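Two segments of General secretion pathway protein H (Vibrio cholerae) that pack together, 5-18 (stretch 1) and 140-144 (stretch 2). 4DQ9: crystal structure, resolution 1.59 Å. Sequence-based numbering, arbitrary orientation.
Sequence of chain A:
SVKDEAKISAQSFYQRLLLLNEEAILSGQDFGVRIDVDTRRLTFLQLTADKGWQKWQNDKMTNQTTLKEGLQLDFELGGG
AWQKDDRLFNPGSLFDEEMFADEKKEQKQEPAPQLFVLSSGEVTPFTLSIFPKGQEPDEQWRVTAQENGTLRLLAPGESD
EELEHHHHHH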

# COMPACT_ATOMS: atom_id res chain seq x y z
N GLU A 5 -16.10 5.59 -27.62
CA GLU A 5 -15.84 4.70 -26.50
C GLU A 5 -14.79 5.20 -25.58
O GLU A 5 -14.88 5.02 -24.34
CB GLU A 5 -15.56 3.26 -26.98
CG GLU A 5 -16.72 2.58 -27.64
CD GLU A 5 -16.36 1.24 -28.33
OE1 GLU A 5 -15.21 0.80 -28.19
OE2 GLU A 5 -17.28 0.61 -28.95
N ALA A 6 -13.72 5.77 -26.14
CA ALA A 6 -12.62 6.28 -25.31
C ALA A 6 -13.11 7.40 -24.39
O ALA A 6 -12.76 7.47 -23.21
CB ALA A 6 -11.49 6.80 -26.22
N LYS A 7 -13.90 8.32 -24.91
CA LYS A 7 -14.49 9.38 -24.12
C LYS A 7 -15.31 8.83 -22.93
O LYS A 7 -15.21 9.24 -21.82
CB LYS A 7 -15.39 10.25 -24.96
CG LYS A 7 -16.01 11.40 -24.18
CD LYS A 7 -16.67 12.41 -25.10
CE LYS A 7 -17.43 13.42 -24.23
NZ LYS A 7 -18.13 14.39 -25.10
N ILE A 8 -16.19 7.91 -23.24
CA ILE A 8 -17.12 7.32 -22.28
C ILE A 8 -16.28 6.64 -21.21
O ILE A 8 -16.65 6.71 -19.97
CB ILE A 8 -18.03 6.30 -22.99
CG1 ILE A 8 -19.04 7.03 -23.83
CG2 ILE A 8 -18.70 5.37 -21.95
CD1 ILE A 8 -19.95 6.10 -24.64
N SER A 9 -15.21 5.94 -21.63
CA SER A 9 -14.33 5.23 -20.66
C SER A 9 -13.57 6.22 -19.81
O SER A 9 -13.43 5.95 -18.55
CB SER A 9 -13.36 4.30 -21.34
OG SER A 9 -14.01 3.23 -21.90
N ALA A 10 -13.24 7.37 -20.33
CA ALA A 10 -12.49 8.36 -19.52
C ALA A 10 -13.47 9.01 -18.54
O ALA A 10 -13.17 9.19 -17.33
CB ALA A 10 -11.81 9.42 -20.45
N GLN A 11 -14.71 9.23 -18.96
CA GLN A 11 -15.75 9.81 -18.04
C GLN A 11 -16.01 8.83 -16.92
O GLN A 11 -16.13 9.22 -15.73
CB GLN A 11 -16.99 9.99 -18.88
CG GLN A 11 -16.96 11.09 -19.87
CD GLN A 11 -18.43 11.27 -20.54
OE1 GLN A 11 -19.16 10.30 -20.80
NE2 GLN A 11 -18.81 12.49 -20.85
N SER A 12 -16.04 7.54 -17.27
CA SER A 12 -16.33 6.49 -16.25
C SER A 12 -15.21 6.53 -15.23
O SER A 12 -15.50 6.52 -13.98
CB SER A 12 -16.44 5.11 -16.85
OG SER A 12 -16.22 4.03 -15.93
N PHE A 13 -13.95 6.51 -15.68
CA PHE A 13 -12.85 6.59 -14.70
C PHE A 13 -12.90 7.85 -13.82
O PHE A 13 -12.68 7.78 -12.59
CB PHE A 13 -11.50 6.33 -15.33
CG PHE A 13 -10.36 6.48 -14.36
CD1 PHE A 13 -10.20 5.51 -13.41
CD2 PHE A 13 -9.52 7.53 -14.37
CE1 PHE A 13 -9.19 5.64 -12.43
CE2 PHE A 13 -8.43 7.61 -13.47
CZ PHE A 13 -8.31 6.67 -12.51
N TYR A 14 -13.18 9.00 -14.41
CA TYR A 14 -13.27 10.27 -13.71
C TYR A 14 -14.30 10.17 -12.63
O TYR A 14 -14.03 10.57 -11.51
CB TYR A 14 -13.58 11.35 -14.68
CG TYR A 14 -13.75 12.70 -14.12
CD1 TYR A 14 -12.64 13.41 -13.67
CD2 TYR A 14 -14.99 13.35 -14.25
CE1 TYR A 14 -12.79 14.68 -13.20
CE2 TYR A 14 -15.12 14.64 -13.84
CZ TYR A 14 -14.01 15.27 -13.27
OH TYR A 14 -14.04 16.58 -12.83
N GLN A 15 -15.47 9.62 -12.96
CA GLN A 15 -16.59 9.55 -12.01
C GLN A 15 -16.24 8.65 -10.88
O GLN A 15 -16.56 8.97 -9.71
CB GLN A 15 -17.83 9.02 -12.67
CG GLN A 15 -18.33 9.96 -13.77
CD GLN A 15 -19.56 9.34 -14.55
OE1 GLN A 15 -19.75 8.12 -14.63
NE2 GLN A 15 -20.41 10.21 -15.12
N ARG A 16 -15.47 7.57 -11.19
CA ARG A 16 -15.14 6.62 -10.15
C ARG A 16 -14.04 7.16 -9.25
O ARG A 16 -14.10 6.97 -8.02
CB ARG A 16 -14.71 5.28 -10.77
CG ARG A 16 -15.92 4.61 -11.43
CD ARG A 16 -15.49 3.67 -12.59
NE ARG A 16 -16.67 3.00 -13.19
CZ ARG A 16 -17.26 2.01 -12.57
NH1 ARG A 16 -16.77 1.59 -11.44
NH2 ARG A 16 -18.32 1.36 -13.09
N LEU A 17 -13.07 7.87 -9.82
CA LEU A 17 -12.02 8.43 -9.02
C LEU A 17 -12.65 9.52 -8.06
O LEU A 17 -12.28 9.59 -6.87
CB LEU A 17 -11.01 9.02 -9.91
CG LEU A 17 -9.85 9.70 -9.21
CD1 LEU A 17 -9.04 8.70 -8.37
CD2 LEU A 17 -8.97 10.44 -10.28
N LEU A 18 -13.51 10.36 -8.60
CA LEU A 18 -14.11 11.43 -7.81
C LEU A 18 -14.83 10.78 -6.66
O LEU A 18 -14.76 11.23 -5.49
CB LEU A 18 -15.03 12.27 -8.67
CG LEU A 18 -14.51 13.38 -9.55
CD1 LEU A 18 -15.73 14.33 -9.98
CD2 LEU A 18 -13.53 14.23 -8.99
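Stretch 2 140-144: QWRVT

Residues 5-18 form a continuous α-helix that extends beyond the segment at both ends. Its backbone is held by regular i to i+4 hydrogen bonds, from Ser9 N to Glu5 O (2.9 Å) through to Leu18 N to Tyr14 O (3.0 Å). Stretch 2 is extended: Arg142, Val143 and Thr144 have the phi/psi values of a β-strand, which continues later in the chain, while Gln140 precedes it as loop. The strand runs in nearly the same direction as the helix, with an angle of 13° between their N-to-C directions, and the two axes approach to 7.9 Å. The nearest CA pairs place Trp141 beside Lys7 and Val143 beside Tyr14, two helical turns further on. The CA of Trp141 lies 6.1 Å from the CA of Lys7, and the CA of Val143 lies 6.3 Å from the CA of Tyr14.

No hydrogen bond joins the two segments; the 398 Å² buried between them, both sides summed, reflects packing of side chains against one another and against the helix backbone. The alternation of the strand directs the CA-to-CB bonds of Trp141 and Val143 toward the helix and those of Arg142 and Thr144 away from it. On the helix, Ala6, Ala10, Phe13 and Leu17 point toward the strand, a spacing of three and four residues that keeps them along one side.

Trp141 covers the first part of this surface. Its indole lies flat over Lys7, whose CA sits 3.8 Å from the centroid of the five-membered ring and almost exactly on the ring normal, a CH-pi contact. The extended lysine side chain, with all four chi angles t, then follows the same face, bringing Lys7 CD to 3.4 Å from Trp141 CZ2. Ala10 CB approaches Trp141 CB at 3.7 Å, and Ala6 CB is 4.3 Å from Trp141 CD1. Trp141 CB also lies 4.2 Å from Ala6 O, so the tryptophan reaches the helix backbone here.

Val143 occupies the next position, with chi1 t, among Ala10, Phe13, Tyr14 and Leu17. Its CG2 methyl packs 3.7 Å from Ala10 O and 3.9 Å from Tyr14 CB, whereas its CG1 lies 3.9 Å from Leu17 CD2. Phe13 presents its ring edge to the valine, with Phe13 CD2 3.7 Å from Val143 CB. Between these two anchoring residues, Arg142 turns away from the helix and donates a hydrogen bond from its NH1 to Gln140 O (2.9 Å).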

# COMPACT_ATOMS: atom_id res chain seq x y z
N GLN A 140 -4.48 12.41 -25.34
CA GLN A 140 -5.72 11.58 -25.52
C GLN A 140 -6.72 11.95 -24.45
O GLN A 140 -6.42 12.79 -23.58
CB GLN A 140 -5.34 10.07 -25.43
CG GLN A 140 -4.46 9.57 -26.55
CD GLN A 140 -5.13 9.48 -27.92
OE1 GLN A 140 -6.31 9.72 -28.06
NE2 GLN A 140 -4.39 9.02 -28.92
N TRP A 141 -7.92 11.35 -24.46
CA TRP A 141 -8.83 11.54 -23.32
C TRP A 141 -8.01 11.03 -22.14
O TRP A 141 -7.41 9.96 -22.17
CB TRP A 141 -10.09 10.68 -23.52
CG TRP A 141 -11.07 11.36 -24.41
CD1 TRP A 141 -11.36 11.10 -25.72
CD2 TRP A 141 -11.93 12.42 -24.01
NE1 TRP A 141 -12.33 11.97 -26.16
CE2 TRP A 141 -12.67 12.81 -25.13
CE3 TRP A 141 -12.09 13.12 -22.79
CZ2 TRP A 141 -13.57 13.86 -25.06
CZ3 TRP A 141 -12.93 14.15 -22.73
CH2 TRP A 141 -13.68 14.53 -23.86
N ARG A 142 -8.06 11.81 -21.08
CA ARG A 142 -7.21 11.54 -19.91
C ARG A 142 -7.83 12.11 -18.66
O ARG A 142 -8.64 13.03 -18.68
CB ARG A 142 -5.80 12.06 -20.11
CG ARG A 142 -5.66 13.45 -20.28
CD ARG A 142 -4.27 13.80 -20.93
NE ARG A 142 -4.16 15.26 -21.06
CZ ARG A 142 -4.68 15.99 -22.05
NH1 ARG A 142 -5.32 15.43 -23.05
NH2 ARG A 142 -4.51 17.32 -22.08
N VAL A 143 -7.48 11.45 -17.56
CA VAL A 143 -7.81 11.95 -16.26
C VAL A 143 -6.49 12.17 -15.53
O VAL A 143 -5.62 11.28 -15.58
CB VAL A 143 -8.66 10.94 -15.49
CG1 VAL A 143 -8.84 11.45 -14.09
CG2 VAL A 143 -10.06 10.79 -16.15
N THR A 144 -6.33 13.32 -14.88
CA THR A 144 -5.11 13.66 -14.19
C THR A 144 -5.42 14.07 -12.77
O THR A 144 -6.40 14.81 -12.54
CB THR A 144 -4.37 14.82 -14.83
OG1 THR A 144 -5.21 15.99 -14.75
CG2 THR A 144 -4.08 14.55 -16.24